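Local structure of NADPH-flavin oxidoreductase (Vibrio parahaemolyticus serotype O3:K6, 5UU6) at residues 141-145 with 146-150; 229-232 with 233-236. The protein binds flavin mononucleotide and, as a nitroreductase-family flavoprotein, probably uses NADPH to reduce flavins or nitro compounds. All blocks are in the same frame, centred on the assembly; numbering follows the deposited sequence. Where two conformers were deposited one is given.

In the fold
Contact 1 comes first along the chain: helix 139-145 ends there and the chain turns into the loop that feeds strand 152-161, an inner strand of the four-stranded antiparallel sheet. Contact 2 follows much later, after contact 1 has closed, at the start and through most of helix 231-237 near the C terminus. Contact 1 is a helix exit, contact 2 a run of i to i+4 contacts, and the two lie in series, neither nesting nor crossing. Their centres are about 14 Å apart, yet they meet directly: Asp143 OD2 and Tyr234 OH lie 2.5 Å apart, a probable hydrogen bond. This ties the C-terminal helix to helix 139-145, and both contacts also touch the second subunit.

Contact 1: residues 141-145 with 146-150; sequences QVDEL and LGLPQ
Leu146 and Leu148 close the end of helix 139-145 through the backbone: Leu146 N donates to Val142 O at 3.0 Å, and Leu148 N reaches Asp143 O at 3.2 Å in an almost straight bond, 175° at the hydrogen. Between them Gly147 N bonds to Glu144 O, also at 3.2 Å, but from well above the carbonyl plane. Among the side chains, Val142 and Leu146 lie alongside each other and point the same way, with Val142 CG1 4.2 Å from Leu146 CD1. Leu63 and Phe66 of helix 57-66 and Ile154 of strand 152-161 pack against Val142, so this apolar pair lies where the helix end faces its neighbours.

The turn is a Schellman motif. Gly147, the first residue to leave helical geometry, has a positive phi, which by itself favours glycine, and the chain reverses there so that Leu148 comes back over the last turn.

Asp143 and Leu148 meet obliquely within that reversal. With CG of Asp143 anti to its own backbone nitrogen (chi1 -168°), the carboxylate swings toward the loop, and its OD2 comes to 3.4 Å from Leu148 CD1, a van der Waals contact between a carboxylate oxygen and a methyl group. That oxygen is already engaged, by Tyr234 and by a salt bridge to Lys238, which would probably favour the carboxylate form. A water lies 2.9 Å from the other oxygen, Asp143 OD1, and 3.0 Å from Leu148 O, within hydrogen-bonding distance of both. Leu146 makes backbone hydrogen bonds to the second subunit and packs on its Asn182, while Leu148 and Pro149 pack on its Tyr184.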
loop_
_atom_site.group_PDB
_atom_site.type_symbol
_atom_site.label_atom_id
_atom_site.label_comp_id
_atom_site.label_asym_id
_atom_site.label_seq_id
_atom_site.Cartn_x
_atom_site.Cartn_y
_atom_site.Cartn_z
ATOM N N GLN A 141 16.766 -15.634 0.732
ATOM C CA GLN A 141 17.496 -15.859 1.978
ATOM C C GLN A 141 16.766 -15.253 3.178
ATOM O O GLN A 141 16.818 -15.813 4.282
ATOM C CB GLN A 141 18.916 -15.283 1.873
ATOM C CG GLN A 141 19.884 -16.107 1.011
ATOM C CD GLN A 141 21.260 -15.458 0.872
ATOM O OE1 GLN A 141 22.230 -15.875 1.518
ATOM N NE2 GLN A 141 21.349 -14.433 0.024
ATOM N N VAL A 142 16.097 -14.113 2.980
ATOM C CA VAL A 142 15.298 -13.502 4.044
ATOM C C VAL A 142 14.119 -14.405 4.397
ATOM O O VAL A 142 13.816 -14.654 5.573
ATOM C CB VAL A 142 14.817 -12.104 3.593
ATOM C CG1 VAL A 142 13.795 -11.502 4.597
ATOM C CG2 VAL A 142 16.041 -11.191 3.464
ATOM N N ASP A 143 13.431 -14.888 3.361
ATOM C CA ASP A 143 12.350 -15.855 3.484
ATOM C C ASP A 143 12.772 -17.069 4.308
ATOM O O ASP A 143 12.069 -17.481 5.241
ATOM C CB ASP A 143 11.923 -16.239 2.050
ATOM C CG ASP A 143 10.614 -17.007 1.995
ATOM O OD1 ASP A 143 10.636 -18.179 2.390
ATOM O OD2 ASP A 143 9.566 -16.433 1.557
ATOM N N GLU A 144 13.921 -17.672 3.976
ATOM C CA GLU A 144 14.356 -18.845 4.726
ATOM C C GLU A 144 14.690 -18.464 6.165
ATOM O O GLU A 144 14.421 -19.228 7.096
ATOM C CB GLU A 144 15.563 -19.507 4.034
ATOM C CG GLU A 144 15.236 -19.979 2.598
ATOM C CD GLU A 144 16.456 -20.310 1.733
ATOM O OE1 GLU A 144 16.258 -20.661 0.540
ATOM O OE2 GLU A 144 17.607 -20.232 2.240
ATOM N N LEU A 145 15.275 -17.284 6.368
ATOM C CA LEU A 145 15.657 -16.878 7.714
ATOM C C LEU A 145 14.434 -16.711 8.620
ATOM O O LEU A 145 14.502 -17.011 9.812
ATOM C CB LEU A 145 16.470 -15.573 7.632
ATOM C CG LEU A 145 16.899 -14.942 8.961
ATOM C CD1 LEU A 145 18.079 -15.724 9.662
ATOM C CD2 LEU A 145 17.193 -13.470 8.854
ATOM N N LEU A 146 13.301 -16.261 8.077
ATOM C CA LEU A 146 12.107 -16.038 8.887
ATOM C C LEU A 146 11.182 -17.245 8.909
ATOM O O LEU A 146 10.097 -17.152 9.492
ATOM C CB LEU A 146 11.329 -14.818 8.386
ATOM C CG LEU A 146 12.112 -13.501 8.373
ATOM C CD1 LEU A 146 11.266 -12.364 7.821
ATOM C CD2 LEU A 146 12.663 -13.125 9.739
ATOM N N GLY A 147 11.582 -18.349 8.278
ATOM C CA GLY A 147 10.804 -19.581 8.270
ATOM C C GLY A 147 9.452 -19.473 7.597
ATOM O O GLY A 147 8.477 -20.070 8.077
ATOM N N LEU A 148 9.361 -18.709 6.470
ATOM C CA LEU A 148 8.031 -18.539 5.884
ATOM C C LEU A 148 7.592 -19.809 5.153
ATOM O O LEU A 148 8.388 -20.414 4.425
ATOM C CB LEU A 148 8.015 -17.370 4.915
ATOM C CG LEU A 148 8.499 -16.042 5.484
ATOM C CD1 LEU A 148 8.398 -15.027 4.372
ATOM C CD2 LEU A 148 7.616 -15.654 6.665
ATOM N N PRO A 149 6.333 -20.222 5.316
ATOM C CA PRO A 149 5.797 -21.346 4.543
ATOM C C PRO A 149 5.445 -20.945 3.110
ATOM O O PRO A 149 5.567 -19.798 2.690
ATOM C CB PRO A 149 4.532 -21.724 5.318
ATOM C CG PRO A 149 4.044 -20.415 5.871
ATOM C CD PRO A 149 5.317 -19.633 6.204
ATOM N N GLN A 150 4.999 -21.936 2.354
ATOM C CA GLN A 150 4.389 -21.688 1.062
ATOM C C GLN A 150 3.193 -20.750 1.204
ATOM O O GLN A 150 2.578 -20.643 2.273
ATOM C CB GLN A 150 3.967 -23.026 0.437
ATOM C CG GLN A 150 5.155 -23.897 0.029
ATOM C CD GLN A 150 6.080 -23.182 -0.956
ATOM O OE1 GLN A 150 7.151 -22.699 -0.580
ATOM N NE2 GLN A 150 5.660 -23.098 -2.209
HETATM O O HOH W 1 11.352 -20.453 3.984
#

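Contact 2: residues 229-232 with 233-236; sequences PHIL and PYLN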
loop_
_atom_site.group_PDB
_atom_site.type_symbol
_atom_site.label_atom_id
_atom_site.label_comp_id
_atom_site.label_asym_id
_atom_site.label_seq_id
_atom_site.Cartn_x
_atom_site.Cartn_y
_atom_site.Cartn_z
ATOM N N PRO A 229 15.589 -8.914 -10.930
ATOM C CA PRO A 229 14.973 -9.882 -11.844
ATOM C C PRO A 229 14.691 -11.223 -11.203
ATOM O O PRO A 229 13.937 -12.020 -11.779
ATOM C CB PRO A 229 16.007 -10.001 -12.993
ATOM C CG PRO A 229 17.357 -9.561 -12.369
ATOM C CD PRO A 229 16.974 -8.543 -11.297
ATOM N N HIS A 230 15.262 -11.500 -10.037
ATOM C CA HIS A 230 14.975 -12.721 -9.301
ATOM C C HIS A 230 13.589 -12.708 -8.629
ATOM O O HIS A 230 13.225 -13.724 -8.023
ATOM C CB HIS A 230 16.061 -12.930 -8.232
ATOM C CG HIS A 230 16.120 -11.806 -7.231
ATOM N ND1 HIS A 230 16.652 -10.564 -7.532
ATOM C CD2 HIS A 230 15.651 -11.716 -5.961
ATOM C CE1 HIS A 230 16.534 -9.772 -6.479
ATOM N NE2 HIS A 230 15.937 -10.448 -5.511
ATOM N N ILE A 231 12.811 -11.619 -8.699
ATOM C CA ILE A 231 11.653 -11.512 -7.805
ATOM C C ILE A 231 10.480 -12.379 -8.303
ATOM O O ILE A 231 9.791 -13.024 -7.493
ATOM C CB ILE A 231 11.246 -10.036 -7.580
ATOM C CG1 ILE A 231 12.128 -9.410 -6.503
ATOM C CG2 ILE A 231 9.801 -9.876 -7.134
ATOM C CD1 ILE A 231 12.048 -10.131 -5.104
ATOM N N LEU A 232 10.226 -12.426 -9.612
ATOM C CA LEU A 232 9.203 -13.361 -10.086
ATOM C C LEU A 232 9.531 -14.814 -9.726
ATOM O O LEU A 232 8.653 -15.493 -9.158
ATOM C CB LEU A 232 8.959 -13.205 -11.590
ATOM C CG LEU A 232 7.828 -14.064 -12.168
ATOM C CD1 LEU A 232 6.476 -13.742 -11.462
ATOM C CD2 LEU A 232 7.722 -13.859 -13.725
ATOM N N PRO A 233 10.737 -15.348 -9.998
ATOM C CA PRO A 233 11.064 -16.692 -9.470
ATOM C C PRO A 233 10.901 -16.808 -7.960
ATOM O O PRO A 233 10.475 -17.864 -7.482
ATOM C CB PRO A 233 12.542 -16.895 -9.874
ATOM C CG PRO A 233 12.737 -16.001 -11.084
ATOM C CD PRO A 233 11.848 -14.785 -10.795
ATOM N N TYR A 234 11.284 -15.780 -7.191
ATOM C CA TYR A 234 11.070 -15.815 -5.748
ATOM C C TYR A 234 9.592 -16.081 -5.437
ATOM O O TYR A 234 9.242 -17.065 -4.762
ATOM C CB TYR A 234 11.526 -14.492 -5.098
ATOM C CG TYR A 234 11.085 -14.412 -3.643
ATOM C CD1 TYR A 234 11.467 -15.391 -2.706
ATOM C CD2 TYR A 234 10.196 -13.429 -3.227
ATOM C CE1 TYR A 234 11.013 -15.331 -1.368
ATOM C CE2 TYR A 234 9.732 -13.371 -1.877
ATOM C CZ TYR A 234 10.121 -14.326 -0.987
ATOM O OH TYR A 234 9.629 -14.237 0.307
ATOM N N LEU A 235 8.712 -15.220 -5.956
ATOM C CA LEU A 235 7.274 -15.351 -5.727
ATOM C C LEU A 235 6.755 -16.702 -6.215
ATOM O O LEU A 235 6.004 -17.389 -5.510
ATOM C CB LEU A 235 6.535 -14.195 -6.423
ATOM C CG LEU A 235 6.775 -12.753 -5.918
ATOM C CD1 LEU A 235 6.070 -11.731 -6.834
ATOM C CD2 LEU A 235 6.320 -12.513 -4.477
ATOM N N ASN A 236 7.143 -17.106 -7.435
ATOM C CA ASN A 236 6.667 -18.374 -7.955
ATOM C C ASN A 236 7.106 -19.527 -7.077
ATOM O O ASN A 236 6.313 -20.427 -6.807
ATOM C CB ASN A 236 7.141 -18.565 -9.401
ATOM C CG ASN A 236 6.461 -17.598 -10.349
ATOM O OD1 ASN A 236 5.458 -16.939 -9.975
ATOM N ND2 ASN A 236 6.993 -17.477 -11.559
#
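Tyr234 N donates to His230 O at 2.9 Å, Leu235 N to Ile231 O at the same length and 176° at the hydrogen, and Asn236 N to Leu232 O at 2.8 Å. These are successive i to i+4 bonds, the first of helix 231-237. Pro233, which has no N-H to give, sits in the first turn of the helix, where the earliest amides lack a carbonyl partner in any case.

The apolar contacts follow similar spacing. The side chains of Ile231 and Leu235 cross obliquely, CG2 of Ile231 lying 4.2 Å from CD1 of Leu235, while Ile231 CD1 stands 4.2 Å from CD2 of the Tyr234 ring. Both branches of Ile231 are thus used, each on a different neighbour. The 3.4 Å between Leu232 CB and Pro233 CD is close mainly because the two residues are bonded neighbours. Glu102 and Thr101 of the second subunit pack on Ile231 and Leu235 respectively.

Tyr234 and His230 direct their polar ends to partners beyond the helix. CG of Tyr234 lies anti to the backbone nitrogen (chi1 170°), which sets the ring beside Ile231 and sends its OH on toward helix 139-145, where it also hydrogen-bonds with Ile154 N of strand 152-161. His230 NE2 is bonded to Arg136 O. Since the Tyr234 OH stands between a main-chain N-H and the carboxylate of Asp143, it would presumably accept from the first and donate to the second, linking strand 152-161 to helix 139-145.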